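Local atomic coordinates of fructose 1-phosphate kinase (PDB entry 2JG5), a protein that probably phosphorylates fructose 1-phosphate to fructose 1,6-bisphosphate with ATP, as a pfkB-family sugar kinase that may also act on tagatose 6-phosphate. Residues T109-Q112 with F113-L116; I200-G203 with R204-V207. One frame throughout, in Å; residues are numbered along the deposited sequence.

Contact 1: residues T109-Q112 with F113-L116; sequences TSTQ and FEQL
F113 N reaches back to T109 O and E114 N to S110 O (2.8 Å), the opening bonds of helix 110-120, whose N-terminus is closed by a capping box. T109 is the N-cap: its OG1 accepts from Q112 N at 3.1 Å, and Q112 OE1 accepts in turn from T109 N at 3.2 Å, the donor lying 39° out of the side-chain carbonyl plane. Q112 CG sits beside its backbone N (chi1 -83°), which points the chain back toward T109, and a bend at chi2 completes the turn. The backbone N-H groups of T109 and Q112 are thereby each given an acceptor, while Q112 NE2 makes a weak hydrogen bond to D84 OD2. One turn on, Q115 lies alongside Q112 and points the same way, its NE2 3.9 Å from Q112 CG, with the two amide planes 72° apart. E114 extends back along the outer face, its CB close to the carbonyl oxygens of S110 and T111. F113 and L116 lead into the protein instead, where both meet F58 and F113 also packs on helix 143-154; this seats the helix against the edge of the parallel sheet. On the exposed side, E114 OE1 comes within 3.5 Å of T111 CA.

Contact 2: residues I200-G203 with R204-V207; sequences IKYG and RLLV
Helix 196-208 packs against the antiparallel sheet and helix 182-188 of the pfkB (ribokinase-clan) fold, and its successive turns meet here through i to i+4 (I200/R204) and i to i+3 (Y202/L205) side-chain contacts. I200 and R204 run side by side, and I200 CG2 sits over one face of the guanidinium, displaced toward its rim, 3.9 Å from both NH1 and NH2. R204 gets there with CG anti to its own amide nitrogen (chi1 -163°) and a bend at chi3 (-76°). The polar end is held from beyond the helix: NH2 makes a salt bridge to D304 and NE donates to the carbonyl of D227, which should fix the rotation of the planar group while the I200 methyl lies against one face. Y202 and L205 likewise point the same way, Y202 CD1 meeting L205 CD1 at 3.6 Å; F189 touches both side chains. K201 CD packs over one face of the Y202 ring, near its rim, and K201 NZ makes a weak hydrogen bond to Y202 OH. L206 turns inward onto L185, M188 and V214. Along the backbone, V207 N closes a turn on G203 O at 3.2 Å, and V207 CG2 lies 3.4 Å from that same oxygen.

Contact 1 and contact 2 belong to separate helices of one pfkB-type chain and do not touch: their centres are about 35 Å apart and their nearest atoms about 22 Å. Contact 1 comes first along the chain, at the start of helix 110-120, which follows strand 98-102 of the mixed four-stranded sheet. Contact 2 lies within helix 196-208. Both sit toward the periphery, their centres about 22 and 21 Å from the chain centre. The two helices lie against different sheets: the first meets F58 and I81 of the seven-stranded parallel sheet near its 58-59 edge, the second S231 and V214 of the antiparallel sheet of strands 214-217, 223-226, 230-235 and 299-303.

Contact 1: residues T109-Q112 with F113-L116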
ATOM      1  N   THR A 109      -9.233  -6.998  18.296  1.00 30.03           N
ATOM      2  CA  THR A 109      -9.435  -7.521  19.654  1.00 30.09           C
ATOM      3  C   THR A 109     -10.926  -7.641  19.971  1.00 30.19           C
ATOM      4  O   THR A 109     -11.760  -7.100  19.255  1.00 30.22           O
ATOM      5  CB  THR A 109      -8.788  -6.594  20.711  1.00 30.06           C
ATOM      6  OG1 THR A 109      -9.455  -5.326  20.697  1.00 29.81           O
ATOM      7  CG2 THR A 109      -7.289  -6.390  20.434  1.00 30.20           C
ATOM      8  N   SER A 110     -11.254  -8.329  21.059  1.00 30.48           N
ATOM      9  CA  SER A 110     -12.647  -8.510  21.476  1.00 30.74           C
ATOM     10  C   SER A 110     -13.218  -7.208  22.011  1.00 30.79           C
ATOM     11  O   SER A 110     -14.384  -6.895  21.788  1.00 30.52           O
ATOM     12  CB  SER A 110     -12.744  -9.594  22.539  1.00 30.74           C
ATOM     13  OG  SER A 110     -12.340 -10.836  22.010  1.00 31.40           O
ATOM     14  N   THR A 111     -12.362  -6.457  22.698  1.00 30.93           N
ATOM     15  CA  THR A 111     -12.669  -5.137  23.232  1.00 31.09           C
ATOM     16  C   THR A 111     -13.077  -4.142  22.139  1.00 31.10           C
ATOM     17  O   THR A 111     -14.018  -3.343  22.316  1.00 31.35           O
ATOM     18  CB  THR A 111     -11.449  -4.629  24.040  1.00 31.29           C
ATOM     19  OG1 THR A 111     -11.465  -5.234  25.337  1.00 31.50           O
ATOM     20  CG2 THR A 111     -11.439  -3.116  24.184  1.00 32.09           C
ATOM     21  N   GLN A 112     -12.360  -4.190  21.016  1.00 30.67           N
ATOM     22  CA  GLN A 112     -12.667  -3.361  19.863  1.00 29.92           C
ATOM     23  C   GLN A 112     -13.985  -3.753  19.206  1.00 29.89           C
ATOM     24  O   GLN A 112     -14.788  -2.885  18.864  1.00 29.79           O
ATOM     25  CB  GLN A 112     -11.516  -3.403  18.867  1.00 29.96           C
ATOM     26  CG  GLN A 112     -10.411  -2.431  19.244  1.00 29.38           C
ATOM     27  CD  GLN A 112      -9.028  -2.892  18.842  1.00 29.08           C
ATOM     28  OE1 GLN A 112      -8.860  -3.873  18.108  1.00 28.67           O
ATOM     29  NE2 GLN A 112      -8.015  -2.179  19.332  1.00 29.51           N
ATOM     30  N   PHE A 113     -14.215  -5.053  19.037  1.00 29.70           N
ATOM     31  CA  PHE A 113     -15.503  -5.520  18.544  1.00 30.00           C
ATOM     32  C   PHE A 113     -16.647  -5.097  19.481  1.00 29.98           C
ATOM     33  O   PHE A 113     -17.730  -4.724  19.018  1.00 29.65           O
ATOM     34  CB  PHE A 113     -15.526  -7.044  18.324  1.00 29.98           C
ATOM     35  CG  PHE A 113     -16.833  -7.533  17.766  1.00 30.27           C
ATOM     36  CD1 PHE A 113     -17.130  -7.366  16.413  1.00 29.29           C
ATOM     37  CD2 PHE A 113     -17.792  -8.109  18.601  1.00 29.92           C
ATOM     38  CE1 PHE A 113     -18.347  -7.777  15.902  1.00 28.94           C
ATOM     39  CE2 PHE A 113     -19.011  -8.529  18.089  1.00 28.96           C
ATOM     40  CZ  PHE A 113     -19.289  -8.361  16.744  1.00 29.45           C
ATOM     41  N   GLU A 114     -16.387  -5.162  20.789  1.00 30.16           N
ATOM     42  CA  GLU A 114     -17.324  -4.695  21.820  1.00 30.52           C
ATOM     43  C   GLU A 114     -17.679  -3.215  21.647  1.00 30.23           C
ATOM     44  O   GLU A 114     -18.850  -2.844  21.776  1.00 30.61           O
ATOM     45  CB  GLU A 114     -16.760  -4.959  23.220  1.00 30.94           C
ATOM     46  CG  GLU A 114     -16.864  -6.409  23.647  1.00 32.14           C
ATOM     47  CD  GLU A 114     -15.820  -6.846  24.676  1.00 35.11           C
ATOM     48  OE1 GLU A 114     -15.307  -5.989  25.443  1.00 35.33           O
ATOM     49  OE2 GLU A 114     -15.529  -8.072  24.728  1.00 35.95           O
ATOM     50  N   GLN A 115     -16.677  -2.392  21.336  1.00 29.60           N
ATOM     51  CA  GLN A 115     -16.886  -0.985  20.971  1.00 29.60           C
ATOM     52  C   GLN A 115     -17.867  -0.796  19.802  1.00 29.27           C
ATOM     53  O   GLN A 115     -18.676   0.130  19.818  1.00 28.84           O
ATOM     54  CB  GLN A 115     -15.561  -0.319  20.594  1.00 29.71           C
ATOM     55  CG  GLN A 115     -14.623  -0.016  21.732  1.00 29.99           C
ATOM     56  CD  GLN A 115     -13.338   0.644  21.260  1.00 30.31           C
ATOM     57  OE1 GLN A 115     -13.369   1.655  20.545  1.00 33.29           O
ATOM     58  NE2 GLN A 115     -12.203   0.083  21.655  1.00 30.55           N
ATOM     59  N   LEU A 116     -17.770  -1.662  18.789  1.00 28.82           N
ATOM     60  CA  LEU A 116     -18.679  -1.623  17.643  1.00 28.81           C
ATOM     61  C   LEU A 116     -20.111  -1.914  18.060  1.00 28.80           C
ATOM     62  O   LEU A 116     -21.025  -1.190  17.672  1.00 29.30           O
ATOM     63  CB  LEU A 116     -18.249  -2.614  16.549  1.00 28.88           C
ATOM     64  CG  LEU A 116     -19.247  -2.851  15.410  1.00 28.73           C
ATOM     65  CD1 LEU A 116     -19.562  -1.528  14.703  1.00 29.42           C
ATOM     66  CD2 LEU A 116     -18.732  -3.888  14.409  1.00 28.65           C
TER

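Contact 2: residues I200-G203 with R204-V207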
ATOM      1  N   ILE A 200     -39.870 -17.311  -5.825  1.00 27.24           N
ATOM      2  CA  ILE A 200     -40.900 -16.842  -4.889  1.00 27.30           C
ATOM      3  C   ILE A 200     -41.080 -17.841  -3.749  1.00 27.23           C
ATOM      4  O   ILE A 200     -41.160 -17.452  -2.599  1.00 27.18           O
ATOM      5  CB  ILE A 200     -42.300 -16.635  -5.558  1.00 27.37           C
ATOM      6  CG1 ILE A 200     -42.220 -15.799  -6.827  1.00 27.72           C
ATOM      7  CG2 ILE A 200     -43.279 -15.982  -4.584  1.00 27.38           C
ATOM      8  CD1 ILE A 200     -43.390 -16.039  -7.753  1.00 27.99           C
ATOM      9  N   LYS A 201     -41.155 -19.129  -4.083  1.00 27.66           N
ATOM     10  CA  LYS A 201     -41.416 -20.169  -3.091  1.00 27.45           C
ATOM     11  C   LYS A 201     -40.360 -20.168  -1.976  1.00 27.56           C
ATOM     12  O   LYS A 201     -40.671 -19.866  -0.822  1.00 27.68           O
ATOM     13  CB  LYS A 201     -41.497 -21.534  -3.772  1.00 27.56           C
ATOM     14  CG  LYS A 201     -41.879 -22.674  -2.840  1.00 28.12           C
ATOM     15  CD  LYS A 201     -41.515 -24.013  -3.450  1.00 30.21           C
ATOM     16  CE  LYS A 201     -41.986 -25.159  -2.579  1.00 30.36           C
ATOM     17  NZ  LYS A 201     -41.507 -26.434  -3.146  1.00 31.02           N
ATOM     18  N   TYR A 202     -39.115 -20.474  -2.339  1.00 27.46           N
ATOM     19  CA  TYR A 202     -38.017 -20.614  -1.378  1.00 27.17           C
ATOM     20  C   TYR A 202     -37.622 -19.296  -0.714  1.00 27.52           C
ATOM     21  O   TYR A 202     -37.104 -19.292   0.404  1.00 27.74           O
ATOM     22  CB  TYR A 202     -36.813 -21.308  -2.035  1.00 26.83           C
ATOM     23  CG  TYR A 202     -37.169 -22.686  -2.542  1.00 26.50           C
ATOM     24  CD1 TYR A 202     -37.519 -23.693  -1.656  1.00 25.86           C
ATOM     25  CD2 TYR A 202     -37.201 -22.971  -3.904  1.00 26.34           C
ATOM     26  CE1 TYR A 202     -37.869 -24.950  -2.102  1.00 26.41           C
ATOM     27  CE2 TYR A 202     -37.557 -24.236  -4.368  1.00 25.79           C
ATOM     28  CZ  TYR A 202     -37.890 -25.220  -3.452  1.00 26.31           C
ATOM     29  OH  TYR A 202     -38.237 -26.484  -3.867  1.00 26.47           O
ATOM     30  N   GLY A 203     -37.889 -18.189  -1.397  1.00 27.67           N
ATOM     31  CA  GLY A 203     -37.687 -16.861  -0.838  1.00 28.07           C
ATOM     32  C   GLY A 203     -38.684 -16.518   0.253  1.00 28.56           C
ATOM     33  O   GLY A 203     -38.322 -15.894   1.253  1.00 28.96           O
ATOM     34  N   ARG A 204     -39.941 -16.918   0.064  1.00 28.76           N
ATOM     35  CA  ARG A 204     -40.977 -16.703   1.073  1.00 28.97           C
ATOM     36  C   ARG A 204     -40.835 -17.649   2.266  1.00 29.04           C
ATOM     37  O   ARG A 204     -41.313 -17.352   3.364  1.00 29.29           O
ATOM     38  CB  ARG A 204     -42.377 -16.811   0.457  1.00 29.04           C
ATOM     39  CG  ARG A 204     -43.479 -16.210   1.335  1.00 29.38           C
ATOM     40  CD  ARG A 204     -44.744 -15.951   0.546  1.00 29.08           C
ATOM     41  NE  ARG A 204     -44.625 -14.762  -0.294  1.00 29.14           N
ATOM     42  CZ  ARG A 204     -45.260 -14.587  -1.449  1.00 29.43           C
ATOM     43  NH1 ARG A 204     -45.075 -13.466  -2.133  1.00 29.04           N
ATOM     44  NH2 ARG A 204     -46.063 -15.538  -1.935  1.00 28.85           N
ATOM     45  N   LEU A 205     -40.180 -18.790   2.056  1.00 29.26           N
ATOM     46  CA  LEU A 205     -39.862 -19.688   3.165  1.00 29.14           C
ATOM     47  C   LEU A 205     -38.832 -19.021   4.081  1.00 29.05           C
ATOM     48  O   LEU A 205     -38.841 -19.215   5.287  1.00 29.03           O
ATOM     49  CB  LEU A 205     -39.367 -21.042   2.649  1.00 29.08           C
ATOM     50  CG  LEU A 205     -40.374 -21.901   1.866  1.00 29.28           C
ATOM     51  CD1 LEU A 205     -39.673 -23.060   1.195  1.00 28.35           C
ATOM     52  CD2 LEU A 205     -41.521 -22.409   2.736  1.00 28.91           C
ATOM     53  N   LEU A 206     -37.966 -18.211   3.488  1.00 29.17           N
ATOM     54  CA  LEU A 206     -37.014 -17.402   4.241  1.00 29.65           C
ATOM     55  C   LEU A 206     -37.703 -16.300   5.042  1.00 29.89           C
ATOM     56  O   LEU A 206     -37.311 -16.009   6.166  1.00 30.37           O
ATOM     57  CB  LEU A 206     -35.965 -16.804   3.300  1.00 29.47           C
ATOM     58  CG  LEU A 206     -34.942 -17.799   2.759  1.00 28.55           C
ATOM     59  CD1 LEU A 206     -34.146 -17.150   1.639  1.00 27.57           C
ATOM     60  CD2 LEU A 206     -34.022 -18.303   3.888  1.00 26.75           C
ATOM     61  N   VAL A 207     -38.729 -15.702   4.448  1.00 30.52           N
ATOM     62  CA  VAL A 207     -39.620 -14.757   5.120  1.00 31.06           C
ATOM     63  C   VAL A 207     -40.379 -15.423   6.289  1.00 31.65           C
ATOM     64  O   VAL A 207     -40.668 -14.768   7.301  1.00 32.07           O
ATOM     65  CB  VAL A 207     -40.606 -14.111   4.104  1.00 30.97           C
ATOM     66  CG1 VAL A 207     -41.542 -13.116   4.779  1.00 30.98           C
ATOM     67  CG2 VAL A 207     -39.842 -13.411   2.993  1.00 30.72           C
TER